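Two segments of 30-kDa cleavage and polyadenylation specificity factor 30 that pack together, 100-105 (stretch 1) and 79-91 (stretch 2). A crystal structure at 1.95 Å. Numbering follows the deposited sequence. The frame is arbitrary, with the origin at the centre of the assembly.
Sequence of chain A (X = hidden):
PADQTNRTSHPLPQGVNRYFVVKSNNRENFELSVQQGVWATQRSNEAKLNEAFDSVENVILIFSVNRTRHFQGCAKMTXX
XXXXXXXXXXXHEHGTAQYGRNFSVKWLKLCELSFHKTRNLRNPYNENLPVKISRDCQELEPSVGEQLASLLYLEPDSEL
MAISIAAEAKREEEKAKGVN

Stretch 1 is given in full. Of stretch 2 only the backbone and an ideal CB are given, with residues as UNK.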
# COMPACT_ATOMS: atom_id res chain seq x y z
N GLY A 100 -8.18 4.48 -12.77
CA GLY A 100 -9.26 5.28 -12.31
C GLY A 100 -8.78 6.60 -11.79
O GLY A 100 -7.82 7.14 -12.25
N ARG A 101 -9.49 7.14 -10.82
CA ARG A 101 -9.13 8.43 -10.30
C ARG A 101 -8.02 8.31 -9.23
O ARG A 101 -7.96 7.33 -8.46
CB ARG A 101 -10.36 9.06 -9.69
CG ARG A 101 -11.47 9.35 -10.69
CD ARG A 101 -12.75 9.61 -9.93
NE ARG A 101 -13.85 9.69 -10.89
CZ ARG A 101 -14.71 10.69 -11.05
NH1 ARG A 101 -14.75 11.75 -10.25
NH2 ARG A 101 -15.63 10.58 -11.99
N ASN A 102 -7.14 9.32 -9.20
CA ASN A 102 -6.06 9.34 -8.23
C ASN A 102 -6.69 9.52 -6.89
O ASN A 102 -7.64 10.28 -6.77
CB ASN A 102 -5.09 10.53 -8.47
CG ASN A 102 -4.23 10.37 -9.69
OD1 ASN A 102 -4.10 9.29 -10.27
ND2 ASN A 102 -3.55 11.46 -10.06
N PHE A 103 -6.17 8.85 -5.87
CA PHE A 103 -6.50 9.16 -4.47
C PHE A 103 -5.22 9.25 -3.58
O PHE A 103 -4.17 8.82 -3.96
CB PHE A 103 -7.54 8.15 -3.93
CG PHE A 103 -7.03 6.73 -3.92
CD1 PHE A 103 -7.10 5.93 -5.06
CD2 PHE A 103 -6.40 6.20 -2.76
CE1 PHE A 103 -6.58 4.63 -5.07
CE2 PHE A 103 -5.86 4.90 -2.79
CZ PHE A 103 -5.97 4.09 -3.93
N SER A 104 -5.32 9.86 -2.41
CA SER A 104 -4.19 9.99 -1.50
C SER A 104 -3.88 8.71 -0.77
O SER A 104 -4.78 7.98 -0.32
CB SER A 104 -4.49 10.98 -0.36
OG SER A 104 -4.80 12.18 -0.91
N VAL A 105 -2.59 8.52 -0.56
CA VAL A 105 -2.10 7.49 0.33
C VAL A 105 -0.96 8.10 1.13
O VAL A 105 -0.34 9.04 0.68
CB VAL A 105 -1.69 6.19 -0.41
CG1 VAL A 105 -2.83 5.65 -1.17
CG2 VAL A 105 -0.52 6.40 -1.36
N UNK A 79 -7.61 9.33 1.23
CA UNK A 79 -8.83 9.97 0.77
C UNK A 79 -9.75 8.95 0.11
O UNK A 79 -9.31 7.90 -0.34
CB UNK A 79 -8.51 11.11 -0.20
N UNK A 80 -11.02 9.30 0.08
CA UNK A 80 -12.06 8.55 -0.60
C UNK A 80 -11.85 8.76 -2.12
O UNK A 80 -11.44 9.79 -2.51
CB UNK A 80 -13.45 9.00 -0.15
N UNK A 81 -12.00 7.74 -2.94
CA UNK A 81 -11.85 7.91 -4.39
C UNK A 81 -13.07 8.71 -4.94
O UNK A 81 -14.23 8.37 -4.69
CB UNK A 81 -11.73 6.55 -5.08
N UNK A 82 -12.77 9.72 -5.74
CA UNK A 82 -13.74 10.68 -6.22
C UNK A 82 -13.17 11.97 -5.70
O UNK A 82 -12.54 11.99 -4.66
CB UNK A 82 -15.17 10.41 -5.75
N UNK A 83 -13.29 13.03 -6.40
CA UNK A 83 -12.69 14.26 -5.83
C UNK A 83 -11.31 14.45 -6.45
O UNK A 83 -10.56 13.47 -6.65
CB UNK A 83 -12.59 14.18 -4.31
N UNK A 84 -10.96 15.68 -6.80
CA UNK A 84 -9.69 15.88 -7.42
C UNK A 84 -8.55 15.71 -6.37
O UNK A 84 -8.60 16.26 -5.29
CB UNK A 84 -9.65 17.26 -8.08
N UNK A 85 -7.53 14.97 -6.77
CA UNK A 85 -6.32 14.81 -5.98
C UNK A 85 -5.06 15.25 -6.75
O UNK A 85 -4.26 15.98 -6.18
CB UNK A 85 -6.18 13.35 -5.54
N UNK A 86 -4.88 14.84 -7.99
CA UNK A 86 -3.74 15.31 -8.74
C UNK A 86 -2.47 14.50 -8.59
O UNK A 86 -2.37 13.59 -7.75
CB UNK A 86 -3.45 16.76 -8.34
N UNK A 87 -1.53 14.81 -9.45
CA UNK A 87 -0.29 14.07 -9.53
C UNK A 87 -0.42 12.90 -10.47
O UNK A 87 -1.19 12.94 -11.41
CB UNK A 87 0.14 13.59 -8.14
N UNK A 88 0.36 11.87 -10.20
CA UNK A 88 0.27 10.60 -10.88
C UNK A 88 -0.12 10.70 -12.34
O UNK A 88 -1.28 10.41 -12.68
CB UNK A 88 -0.74 9.71 -10.15
N UNK A 89 0.80 11.14 -13.19
CA UNK A 89 0.75 10.66 -14.56
C UNK A 89 1.46 9.29 -14.63
O UNK A 89 2.67 9.18 -14.52
CB UNK A 89 1.39 11.67 -15.51
N UNK A 90 0.67 8.26 -14.82
CA UNK A 90 1.08 6.90 -14.62
C UNK A 90 1.57 6.37 -15.94
O UNK A 90 1.10 6.78 -17.00
CB UNK A 90 -0.06 6.04 -14.06
N UNK A 91 2.51 5.44 -15.88
CA UNK A 91 2.88 4.65 -17.04
C UNK A 91 1.83 3.54 -17.27
O UNK A 91 1.41 2.91 -16.33
CB UNK A 91 4.28 4.05 -16.86

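At position 79 the backbone runs beside Ser104, and the CA-to-CB bond points sideways, with the ideal CB 3.9 Å from Ser104 OG. The amide of Ser104 lies within a short side chain's reach, so a compact acceptor would suit: serine, threonine, perhaps aspartate. The residue is Ser79. Its p rotamer brings Ser79 OG 3.0 Å from Ser104 N to accept a nearly straight hydrogen bond, while Ser79 N gives a weak one to Ser104 O at 3.5 Å.

Position 80 points away and leaves the choice open to almost any polar residue; it is Arg80, hydrogen-bonded elsewhere in the structure.

Position 81 points sideways, its ideal CB 4.6 Å from Phe103 CB, beside an aromatic ring that offers only carbon. A medium aliphatic fits, so valine, leucine, isoleucine or methionine are all reasonable. Ile81 puts CG1 3.5 Å from Phe103 CD1, and its CG2 meets Arg101 CB at 4.0 Å.

Positions 82 and 83 have phi of 121° and 97°, where a CB would jam against the preceding carbonyl oxygen. Glycine is called for, and both are glycine. Water 1 accepts from Gly82 N at 2.8 Å and lies 2.9 Å from Asn102 O, so a water bridges the two backbones here.

Position 84 points away into space free of stretch 1, tolerating many residues; Tyr84 makes no contact.

Position 85 points toward stretch 1, its ideal CB 3.6 Å from Asn102 O. A branched or medium apolar side chain could cover this backbone. Ile85 does so, with CG2 4.0 Å from Phe103 C and CD1 3.6 Å from Ser104 OG. Water 2 links its backbone across, accepting from Ile85 N at 3.0 Å and donating to Asn102 O at 2.9 Å.

Positions 86 and 87 again have backbone angles that call for glycine, and 88 has a positive phi that favours it; at 88 an ideal CB would also sit 3.3 Å from Asn102 ND2. All three are glycine, and their carbonyls gather near that amide: Gly87 O accepts a weak hydrogen bond from Asn102 ND2 at 3.1 Å.

Position 89 points away and 91 is out of reach, so stretch 1 sets no limit on either; they are Asn89 and Lys91, and neither touches it.

Position 90 points toward stretch 1 from a distance, with no atom of it within 5.5 Å of the ideal CB. Asn102 OD1 awaits a donor, so a long side chain ending in one would suit, such as lysine, arginine, glutamine or tryptophan. Trp90 NE1 gives a hydrogen bond to Asn102 OD1 at 2.8 Å, the oxygen lying at the ring edge.

Stretch 2, residues 79-91: SRIGGYIGGGNWK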
# COMPACT_ATOMS: atom_id res chain seq x y z
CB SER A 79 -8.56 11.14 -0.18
OG SER A 79 -8.08 10.65 -1.42
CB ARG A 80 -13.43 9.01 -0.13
CG ARG A 80 -14.55 8.09 -0.64
CD ARG A 80 -15.82 8.45 0.04
NE ARG A 80 -16.83 7.39 -0.04
CZ ARG A 80 -17.67 7.17 -1.07
NH1 ARG A 80 -18.59 6.20 -0.95
NH2 ARG A 80 -17.63 7.87 -2.21
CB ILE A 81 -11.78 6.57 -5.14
CG1 ILE A 81 -10.61 5.67 -4.62
CG2 ILE A 81 -11.59 6.85 -6.62
CD1 ILE A 81 -10.62 4.21 -5.11
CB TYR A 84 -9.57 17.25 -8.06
CG TYR A 84 -8.16 17.49 -8.55
CD1 TYR A 84 -7.71 16.93 -9.71
CD2 TYR A 84 -7.28 18.26 -7.79
CE1 TYR A 84 -6.40 17.14 -10.14
CE2 TYR A 84 -5.99 18.52 -8.21
CZ TYR A 84 -5.55 17.95 -9.39
OH TYR A 84 -4.26 18.22 -9.78
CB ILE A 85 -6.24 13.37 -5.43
CG1 ILE A 85 -7.23 13.21 -4.26
CG2 ILE A 85 -4.84 12.98 -5.03
CD1 ILE A 85 -7.01 14.09 -3.04
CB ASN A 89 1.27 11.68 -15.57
CG ASN A 89 0.58 11.51 -16.92
OD1 ASN A 89 0.85 10.53 -17.62
ND2 ASN A 89 -0.37 12.41 -17.24
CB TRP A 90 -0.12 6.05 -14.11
CG TRP A 90 -0.77 6.58 -12.86
CD1 TRP A 90 -1.99 7.18 -12.76
CD2 TRP A 90 -0.20 6.60 -11.56
NE1 TRP A 90 -2.23 7.53 -11.46
CE2 TRP A 90 -1.15 7.20 -10.71
CE3 TRP A 90 0.99 6.14 -11.02
CZ2 TRP A 90 -0.92 7.39 -9.34
CZ3 TRP A 90 1.21 6.30 -9.67
CH2 TRP A 90 0.25 6.91 -8.83
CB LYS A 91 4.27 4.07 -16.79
CG LYS A 91 4.73 2.97 -17.75
CD LYS A 91 5.97 2.27 -17.22
CE LYS A 91 6.41 1.13 -18.13
NZ LYS A 91 7.30 1.71 -19.17
O HOH W 1 -10.24 11.02 -5.83
O HOH W 2 -8.11 12.58 -8.53
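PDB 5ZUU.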